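PDB 3R6H: enoyl-CoA hydratase, EchA3 from Mycobacterium marinum M, which belongs to the enoyl-CoA hydratase/isomerase (crotonase) family and probably acts as a lyase in lipid metabolism. Local coordinates for residues Val7-Asp12 and Ile40-Arg45; Asp13-Ile18 and Arg189-Ala194; Gly110-Cys115 and Tyr141-Val146. All blocks are in the same frame, centred on the assembly; numbering follows the deposited sequence.

Contact 1: residues Val7-Asp12 and Ile40-Arg45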
loop_
_atom_site.group_PDB
_atom_site.type_symbol
_atom_site.label_atom_id
_atom_site.label_comp_id
_atom_site.label_asym_id
_atom_site.label_seq_id
_atom_site.Cartn_x
_atom_site.Cartn_y
_atom_site.Cartn_z
ATOM N N VAL A 7 -31.329 7.108 -14.115
ATOM C CA VAL A 7 -30.924 5.830 -13.512
ATOM C C VAL A 7 -31.987 4.773 -13.830
ATOM O O VAL A 7 -33.200 5.092 -13.797
ATOM C CB VAL A 7 -30.702 5.983 -11.985
ATOM C CG1 VAL A 7 -30.404 4.630 -11.305
ATOM C CG2 VAL A 7 -29.563 6.954 -11.737
ATOM N N THR A 8 -31.547 3.576 -14.234
ATOM C CA THR A 8 -32.422 2.416 -14.426
ATOM C C THR A 8 -32.006 1.339 -13.458
ATOM O O THR A 8 -30.814 1.015 -13.353
ATOM C CB THR A 8 -32.366 1.869 -15.859
ATOM O OG1 THR A 8 -32.740 2.906 -16.773
ATOM C CG2 THR A 8 -33.333 0.678 -16.036
ATOM N N TYR A 9 -32.975 0.827 -12.710
ATOM C CA TYR A 9 -32.767 -0.258 -11.774
ATOM C C TYR A 9 -33.456 -1.526 -12.264
ATOM O O TYR A 9 -34.637 -1.501 -12.647
ATOM C CB TYR A 9 -33.313 0.093 -10.386
ATOM C CG TYR A 9 -33.359 -1.104 -9.447
ATOM C CD1 TYR A 9 -32.200 -1.612 -8.867
ATOM C CD2 TYR A 9 -34.551 -1.722 -9.121
ATOM C CE1 TYR A 9 -32.235 -2.710 -8.005
ATOM C CE2 TYR A 9 -34.591 -2.817 -8.269
ATOM C CZ TYR A 9 -33.432 -3.308 -7.707
ATOM O OH TYR A 9 -33.482 -4.396 -6.856
ATOM N N THR A 10 -32.713 -2.627 -12.264
ATOM C CA THR A 10 -33.270 -3.944 -12.564
ATOM C C THR A 10 -32.841 -4.970 -11.505
ATOM O O THR A 10 -31.754 -4.891 -10.936
ATOM C CB THR A 10 -32.924 -4.416 -14.003
ATOM O OG1 THR A 10 -31.515 -4.343 -14.256
ATOM C CG2 THR A 10 -33.631 -3.548 -15.038
ATOM N N HIS A 11 -33.745 -5.897 -11.217
ATOM C CA HIS A 11 -33.609 -6.884 -10.159
ATOM C C HIS A 11 -33.576 -8.208 -10.902
ATOM O O HIS A 11 -34.553 -8.588 -11.560
ATOM C CB HIS A 11 -34.834 -6.789 -9.211
ATOM C CG HIS A 11 -34.844 -7.803 -8.105
ATOM N ND1 HIS A 11 -36.007 -8.241 -7.507
ATOM C CD2 HIS A 11 -33.832 -8.468 -7.491
ATOM C CE1 HIS A 11 -35.709 -9.124 -6.567
ATOM N NE2 HIS A 11 -34.395 -9.283 -6.540
ATOM N N ASP A 12 -32.455 -8.900 -10.818
ATOM C CA ASP A 12 -32.185 -10.047 -11.670
ATOM C C ASP A 12 -31.755 -11.202 -10.796
ATOM O O ASP A 12 -30.540 -11.378 -10.501
ATOM C CB ASP A 12 -31.100 -9.701 -12.698
ATOM N N ILE A 40 -30.834 2.608 -5.140
ATOM C CA ILE A 40 -30.279 1.796 -4.045
ATOM C C ILE A 40 -31.360 1.470 -2.998
ATOM O O ILE A 40 -31.386 0.373 -2.468
ATOM C CB ILE A 40 -29.040 2.463 -3.387
ATOM C CG1 ILE A 40 -27.954 2.723 -4.427
ATOM C CG2 ILE A 40 -28.451 1.592 -2.286
ATOM C CD1 ILE A 40 -26.855 3.623 -3.934
ATOM N N ASP A 41 -32.245 2.434 -2.714
ATOM C CA ASP A 41 -33.429 2.164 -1.892
ATOM C C ASP A 41 -34.207 0.951 -2.453
ATOM O O ASP A 41 -34.684 0.102 -1.703
ATOM C CB ASP A 41 -34.359 3.386 -1.850
ATOM C CG ASP A 41 -33.810 4.563 -1.076
ATOM O OD1 ASP A 41 -32.774 4.446 -0.387
ATOM O OD2 ASP A 41 -34.450 5.652 -1.180
ATOM N N ALA A 42 -34.355 0.895 -3.772
ATOM C CA ALA A 42 -35.066 -0.210 -4.423
ATOM C C ALA A 42 -34.321 -1.538 -4.244
ATOM O O ALA A 42 -34.919 -2.559 -3.946
ATOM C CB ALA A 42 -35.313 0.101 -5.889
ATOM N N ALA A 43 -32.995 -1.516 -4.370
ATOM C CA ALA A 43 -32.203 -2.703 -4.113
ATOM C C ALA A 43 -32.355 -3.162 -2.658
ATOM O O ALA A 43 -32.427 -4.364 -2.383
ATOM C CB ALA A 43 -30.692 -2.433 -4.461
ATOM N N ASP A 44 -32.383 -2.200 -1.736
ATOM C CA ASP A 44 -32.543 -2.491 -0.314
ATOM C C ASP A 44 -33.903 -3.184 -0.091
ATOM O O ASP A 44 -33.986 -4.208 0.584
ATOM C CB ASP A 44 -32.484 -1.210 0.528
ATOM C CG ASP A 44 -31.094 -0.595 0.618
ATOM O OD1 ASP A 44 -30.109 -1.235 0.195
ATOM O OD2 ASP A 44 -31.011 0.544 1.129
ATOM N N ARG A 45 -34.937 -2.622 -0.704
ATOM C CA ARG A 45 -36.287 -3.195 -0.642
ATOM C C ARG A 45 -36.346 -4.631 -1.140
ATOM O O ARG A 45 -37.009 -5.473 -0.525
ATOM C CB ARG A 45 -37.254 -2.343 -1.452
ATOM C CG ARG A 45 -37.613 -1.036 -0.790
ATOM C CD ARG A 45 -38.925 -0.483 -1.324
ATOM N NE ARG A 45 -38.824 -0.028 -2.714
ATOM C CZ ARG A 45 -38.364 1.168 -3.096
ATOM N NH1 ARG A 45 -37.953 2.059 -2.206
ATOM N NH2 ARG A 45 -38.327 1.476 -4.384
#

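Contact 2: residues Asp13-Ile18 and Arg189-Ala194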
loop_
_atom_site.group_PDB
_atom_site.type_symbol
_atom_site.label_atom_id
_atom_site.label_comp_id
_atom_site.label_asym_id
_atom_site.label_seq_id
_atom_site.Cartn_x
_atom_site.Cartn_y
_atom_site.Cartn_z
ATOM N N ASP A 13 -32.756 -11.965 -10.346
ATOM C CA ASP A 13 -32.531 -13.110 -9.484
ATOM C C ASP A 13 -31.761 -12.679 -8.206
ATOM O O ASP A 13 -32.300 -11.966 -7.355
ATOM C CB ASP A 13 -31.783 -14.217 -10.262
ATOM C CG ASP A 13 -32.572 -14.753 -11.466
ATOM O OD1 ASP A 13 -33.812 -14.859 -11.385
ATOM O OD2 ASP A 13 -31.936 -15.083 -12.500
ATOM N N ALA A 14 -30.502 -13.080 -8.103
ATOM C CA ALA A 14 -29.648 -12.810 -6.944
ATOM C C ALA A 14 -29.046 -11.396 -6.882
ATOM O O ALA A 14 -28.424 -11.053 -5.882
ATOM C CB ALA A 14 -28.520 -13.814 -6.920
ATOM N N ILE A 15 -29.196 -10.578 -7.920
ATOM C CA ILE A 15 -28.518 -9.252 -7.927
ATOM C C ILE A 15 -29.441 -8.087 -8.319
ATOM O O ILE A 15 -30.513 -8.280 -8.924
ATOM C CB ILE A 15 -27.253 -9.295 -8.827
ATOM C CG1 ILE A 15 -27.608 -9.315 -10.317
ATOM C CG2 ILE A 15 -26.382 -10.488 -8.480
ATOM C CD1 ILE A 15 -26.345 -9.240 -11.230
ATOM N N GLY A 16 -29.030 -6.877 -7.953
ATOM C CA GLY A 16 -29.631 -5.650 -8.435
ATOM C C GLY A 16 -28.641 -5.014 -9.391
ATOM O O GLY A 16 -27.431 -5.127 -9.182
ATOM N N VAL A 17 -29.137 -4.380 -10.452
ATOM C CA VAL A 17 -28.273 -3.688 -11.404
ATOM C C VAL A 17 -28.765 -2.265 -11.546
ATOM O O VAL A 17 -29.944 -2.038 -11.876
ATOM C CB VAL A 17 -28.267 -4.370 -12.795
ATOM C CG1 VAL A 17 -27.414 -3.578 -13.814
ATOM C CG2 VAL A 17 -27.802 -5.783 -12.684
ATOM N N ILE A 18 -27.871 -1.306 -11.294
ATOM C CA ILE A 18 -28.182 0.116 -11.380
ATOM C C ILE A 18 -27.348 0.710 -12.519
ATOM O O ILE A 18 -26.112 0.685 -12.474
ATOM C CB ILE A 18 -27.895 0.839 -10.056
ATOM C CG1 ILE A 18 -28.855 0.327 -8.984
ATOM C CG2 ILE A 18 -27.895 2.390 -10.230
ATOM C CD1 ILE A 18 -28.572 0.906 -7.624
ATOM N N ARG A 189 -19.543 -9.049 -17.252
ATOM C CA ARG A 189 -18.593 -9.601 -16.286
ATOM C C ARG A 189 -18.886 -9.062 -14.865
ATOM O O ARG A 189 -18.840 -9.824 -13.894
ATOM C CB ARG A 189 -17.146 -9.359 -16.687
ATOM C CG ARG A 189 -16.143 -9.769 -15.641
ATOM C CD ARG A 189 -16.072 -11.265 -15.382
ATOM N NE ARG A 189 -15.285 -11.413 -14.177
ATOM C CZ ARG A 189 -15.558 -12.164 -13.122
ATOM N NH1 ARG A 189 -16.554 -13.051 -13.119
ATOM N NH2 ARG A 189 -14.725 -12.095 -12.079
ATOM N N ALA A 190 -19.243 -7.775 -14.749
ATOM C CA ALA A 190 -19.616 -7.215 -13.444
ATOM C C ALA A 190 -20.825 -7.946 -12.849
ATOM O O ALA A 190 -20.848 -8.277 -11.644
ATOM C CB ALA A 190 -19.882 -5.698 -13.567
ATOM N N GLU A 191 -21.808 -8.241 -13.697
ATOM C CA GLU A 191 -23.002 -8.986 -13.260
ATOM C C GLU A 191 -22.649 -10.426 -12.862
ATOM O O GLU A 191 -23.126 -10.914 -11.831
ATOM C CB GLU A 191 -24.091 -8.945 -14.363
ATOM C CG GLU A 191 -24.650 -7.572 -14.560
ATOM C CD GLU A 191 -25.495 -7.385 -15.826
ATOM O OE1 GLU A 191 -25.408 -8.226 -16.731
ATOM O OE2 GLU A 191 -26.174 -6.354 -15.929
ATOM N N GLU A 192 -21.770 -11.090 -13.630
ATOM C CA GLU A 192 -21.291 -12.417 -13.283
ATOM C C GLU A 192 -20.583 -12.404 -11.938
ATOM O O GLU A 192 -20.799 -13.271 -11.085
ATOM C CB GLU A 192 -20.339 -12.952 -14.360
ATOM C CG GLU A 192 -19.956 -14.439 -14.205
ATOM C CD GLU A 192 -18.878 -14.909 -15.208
ATOM O OE1 GLU A 192 -17.789 -14.263 -15.370
ATOM O OE2 GLU A 192 -19.114 -15.972 -15.837
ATOM N N ALA A 193 -19.701 -11.424 -11.750
ATOM C CA ALA A 193 -18.949 -11.351 -10.492
ATOM C C ALA A 193 -19.871 -11.132 -9.301
ATOM O O ALA A 193 -19.650 -11.705 -8.238
ATOM C CB ALA A 193 -17.877 -10.232 -10.556
ATOM N N ALA A 194 -20.854 -10.268 -9.476
ATOM C CA ALA A 194 -21.836 -9.965 -8.446
ATOM C C ALA A 194 -22.604 -11.224 -8.074
ATOM O O ALA A 194 -22.797 -11.510 -6.898
ATOM C CB ALA A 194 -22.822 -8.863 -8.932
#

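Contact 3: residues Gly110-Cys115 and Tyr141-Val146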
loop_
_atom_site.group_PDB
_atom_site.type_symbol
_atom_site.label_atom_id
_atom_site.label_comp_id
_atom_site.label_asym_id
_atom_site.label_seq_id
_atom_site.Cartn_x
_atom_site.Cartn_y
_atom_site.Cartn_z
ATOM N N GLY A 110 -16.440 10.746 -10.267
ATOM C CA GLY A 110 -16.665 9.470 -10.924
ATOM C C GLY A 110 -15.631 8.436 -10.476
ATOM O O GLY A 110 -15.948 7.260 -10.293
ATOM N N ALA A 111 -14.391 8.885 -10.328
ATOM C CA ALA A 111 -13.324 8.025 -9.793
ATOM C C ALA A 111 -13.560 7.676 -8.317
ATOM O O ALA A 111 -13.281 6.559 -7.871
ATOM C CB ALA A 111 -11.927 8.715 -9.999
ATOM N N PHE A 112 -14.028 8.629 -7.528
ATOM C CA PHE A 112 -14.299 8.334 -6.119
ATOM C C PHE A 112 -15.450 7.348 -5.985
ATOM O O PHE A 112 -15.374 6.442 -5.153
ATOM C CB PHE A 112 -14.531 9.603 -5.294
ATOM C CG PHE A 112 -13.531 10.683 -5.549
ATOM C CD1 PHE A 112 -12.172 10.401 -5.743
ATOM C CD2 PHE A 112 -13.943 12.008 -5.595
ATOM C CE1 PHE A 112 -11.262 11.409 -6.028
ATOM C CE2 PHE A 112 -13.042 13.015 -5.875
ATOM C CZ PHE A 112 -11.700 12.744 -6.090
ATOM N N LEU A 113 -16.485 7.502 -6.825
ATOM C CA LEU A 113 -17.588 6.547 -6.887
ATOM C C LEU A 113 -17.074 5.142 -7.287
ATOM O O LEU A 113 -17.459 4.142 -6.658
ATOM C CB LEU A 113 -18.694 7.054 -7.845
ATOM C CG LEU A 113 -19.944 6.187 -7.939
ATOM C CD1 LEU A 113 -20.582 6.145 -6.577
ATOM C CD2 LEU A 113 -20.947 6.747 -8.987
ATOM N N LEU A 114 -16.216 5.085 -8.311
ATOM C CA LEU A 114 -15.605 3.835 -8.774
ATOM C C LEU A 114 -14.899 3.132 -7.591
ATOM O O LEU A 114 -15.040 1.929 -7.397
ATOM C CB LEU A 114 -14.602 4.129 -9.913
ATOM C CG LEU A 114 -13.662 3.005 -10.307
ATOM C CD1 LEU A 114 -14.490 1.841 -10.895
ATOM C CD2 LEU A 114 -12.605 3.577 -11.289
ATOM N N CYS A 115 -14.175 3.915 -6.783
ATOM C CA CYS A 115 -13.449 3.401 -5.612
ATOM C C CYS A 115 -14.345 3.063 -4.398
ATOM O O CYS A 115 -13.836 2.648 -3.336
ATOM C CB CYS A 115 -12.420 4.422 -5.180
ATOM S SG CYS A 115 -10.991 4.515 -6.281
ATOM N N TYR A 141 -11.402 16.361 1.706
ATOM C CA TYR A 141 -10.898 15.382 2.650
ATOM C C TYR A 141 -11.590 14.032 2.493
ATOM O O TYR A 141 -10.912 12.988 2.527
ATOM C CB TYR A 141 -11.052 15.869 4.103
ATOM C CG TYR A 141 -10.000 16.895 4.492
ATOM C CD1 TYR A 141 -8.706 16.507 4.779
ATOM C CD2 TYR A 141 -10.314 18.245 4.581
ATOM C CE1 TYR A 141 -7.733 17.426 5.147
ATOM C CE2 TYR A 141 -9.328 19.189 4.946
ATOM C CZ TYR A 141 -8.046 18.759 5.228
ATOM O OH TYR A 141 -7.062 19.664 5.599
ATOM N N ALA A 142 -12.916 14.012 2.315
ATOM C CA ALA A 142 -13.611 12.725 2.168
ATOM C C ALA A 142 -13.136 11.936 0.948
ATOM O O ALA A 142 -12.990 10.710 1.019
ATOM C CB ALA A 142 -15.120 12.879 2.122
ATOM N N ALA A 143 -12.876 12.652 -0.141
ATOM C CA ALA A 143 -12.343 12.040 -1.375
ATOM C C ALA A 143 -10.938 11.520 -1.162
ATOM O O ALA A 143 -10.580 10.432 -1.653
ATOM C CB ALA A 143 -12.364 13.067 -2.536
ATOM N N MET A 144 -10.113 12.262 -0.426
ATOM C CA MET A 144 -8.769 11.756 -0.150
ATOM C C MET A 144 -8.818 10.427 0.593
ATOM O O MET A 144 -8.011 9.520 0.350
ATOM C CB MET A 144 -7.911 12.771 0.616
ATOM C CG MET A 144 -7.605 14.091 -0.179
ATOM S SD MET A 144 -6.532 13.787 -1.609
ATOM C CE MET A 144 -4.963 13.566 -0.741
ATOM N N GLU A 145 -9.755 10.308 1.515
ATOM C CA GLU A 145 -9.858 9.070 2.300
ATOM C C GLU A 145 -10.311 7.893 1.422
ATOM O O GLU A 145 -9.851 6.756 1.596
ATOM C CB GLU A 145 -10.807 9.272 3.476
ATOM C CG GLU A 145 -10.294 10.266 4.531
ATOM C CD GLU A 145 -9.192 9.762 5.395
ATOM O OE1 GLU A 145 -8.930 8.531 5.458
ATOM O OE2 GLU A 145 -8.527 10.623 6.043
ATOM N N VAL A 146 -11.207 8.158 0.492
ATOM C CA VAL A 146 -11.651 7.154 -0.474
ATOM C C VAL A 146 -10.468 6.677 -1.333
ATOM O O VAL A 146 -10.252 5.463 -1.470
ATOM C CB VAL A 146 -12.779 7.688 -1.375
ATOM C CG1 VAL A 146 -13.035 6.761 -2.541
ATOM C CG2 VAL A 146 -14.114 7.903 -0.566
#

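Contact 1: residues Val7-Asp12 and Ile40-Arg45
Y9, on the edge strand 7-12 of the six-stranded crotonase sheet, lays its ring against helix 30-46, which packs against that strand, meeting A42 and A43. The methyl of A42 sits over one face of the ring in a CH-pi contact, with CB 4.0 Å from the centroid of the Y9 ring and 22° off its normal. It is displaced toward the rim, where Y9 CD2 and A42 CB are 3.8 Å apart. Farther along the ring, A43 takes over: Y9 CE1 packs against A43 CB at 3.9 Å, and the phenol oxygen OH of Y9 reaches A43 CA at 3.5 Å. One aromatic side chain thus spans two consecutive small residues of the helix. CG of Y9 lies anti to the backbone N (chi1 169°), which carries the ring along toward the C-terminal end of helix 30-46. The opposite face is approached by the strand's own backbone, through the N of H11.

In the crotonase fold this helix follows strand 15-20, the antiparallel neighbour of 7-12, and packs on one side of the sheet that the two strands begin. Alanines at 42 and 43 let the tyrosine come close to the helix backbone, with the CA atoms of Y9 and A42 7.7 Å apart. No hydrogen bond crosses between the two segments; the Y9 hydroxyl is instead hydrogen-bonded to D46 OD2, one residue beyond R45, which fixes the outer end of the ring. Elsewhere on the helix, D41 and D44 both form salt bridges with R90 of helix 75-92.

Contact 2: residues Asp13-Ile18 and Arg189-Ala194
A chi1 of 74° sets CG1 of I15 between its backbone N and carbonyl carbon, and with CD1 extended beyond it (chi2 175°) this branch reaches helix 186-198 at E191, while the other branch, CG2, turns to A194. I15 thus straddles the helix surface with two methyls. CD1 of I15 approaches the carbonyl oxygen of E191 at 3.7 Å and its CB at 3.9 Å. The CG2 methyl of I15 lies 3.9 Å from A194 CB, in an apolar contact nearly one helical turn further on.

V17, two residues along on the same side of the strand, meets the far part of E191. The glutamate chain is extended beyond CG and crosses the side chains of both I15 and V17 at about a right angle, so its aliphatic part lies across them: CG of E191 is 4.1 Å from V17 CG2, and the carboxylate oxygen OE2 of E191 comes to 3.7 Å from that same V17 CG2. CG1 of V17 also borders this oxygen, so the carboxylate end rests against both valine methyls.

Strand 15-20 is the second strand of the crotonase sheet, between 7-12 and 50-54, and helix 186-198 packs against it, running roughly antiparallel (151°); the axes of residues 15-18 and 189-194 approach to 9.3 Å. A194 also touches A50 and V52 on the next strand, and A190 reaches V99 and A101 on strand 98-102, so the helix spans several strands. Within the helix, R189 NH1 donates a 2.8 Å hydrogen bond to E192 OE1 as part of a salt bridge, on the oxygen's anti side and tilted well out of the carboxylate plane. NH1 also pairs with E196, and R189 NE with E179.

Contact 3: residues Gly110-Cys115 and Tyr141-Val146
F112 is the first residue of segment 110-115 to touch helix 141-150, and it does so with the face of its ring. The methyl of A143 lies over that face as a CH-pi donor, CB 3.6 Å from the centroid of the F112 ring and 17° off the normal. The methyl is shifted toward one side of the ring, with F112 CE2 nearest to A143 CB at 3.4 Å. CG of F112 is anti to its carbonyl carbon (chi1 -46°), which swings the ring out from helix 109-114 to receive the alanine. At the base of F112, V146 fills in: its CG1 methyl is 3.5 Å from the carbonyl oxygen F112 O and 4.2 Å from F112 CB. That oxygen accepts a hydrogen bond from S116 OG.

C115, just past the end of the helix, continues the line. Its CB packs on V146 CG1 at 3.6 Å, so this one valine methyl rests on F112 and C115 together. V146 points CG1 anti to its backbone N (chi1 168°), toward the 110-115 segment.

Helix 109-114 follows strand 105-107, and in crotonases the start of the corresponding helix generally lies by the oxyanion hole. The nearest atom of the F112 side chain is about 4 Å from a bound potassium ion. F85 of helix 75-92 packs against both F112 and A143, and I220 of helix 214-225 touches V146. The pair lies in the core; helix 141-150 reaches a second subunit with its other side, through M144 on A212 and the cation-pi pair of Y141 with R211 of that subunit.

Contacts 1 and 2 share the start of the six-stranded sheet: strands 7-12 and 15-20 are neighbours, joined by the backbone pair T10 O and V17 N, and their centres are about 11 Å apart. I18 packs on V7 and I40 of contact 1, while I15 and V17 point to helix 186-198, so alternate residues of strand 15-20 serve helices on its opposite faces. Contact 1 is partly buried at the edge strand, whereas contact 2 is buried and largely aliphatic. Contact 3, centred about 23 and 22 Å from contacts 1 and 2, joins helix to helix near the chain's middle. Rings receive alanine methyls in contacts 1 and 3, but Y9 carries a hydroxyl held by D46, while F112 is wholly apolar.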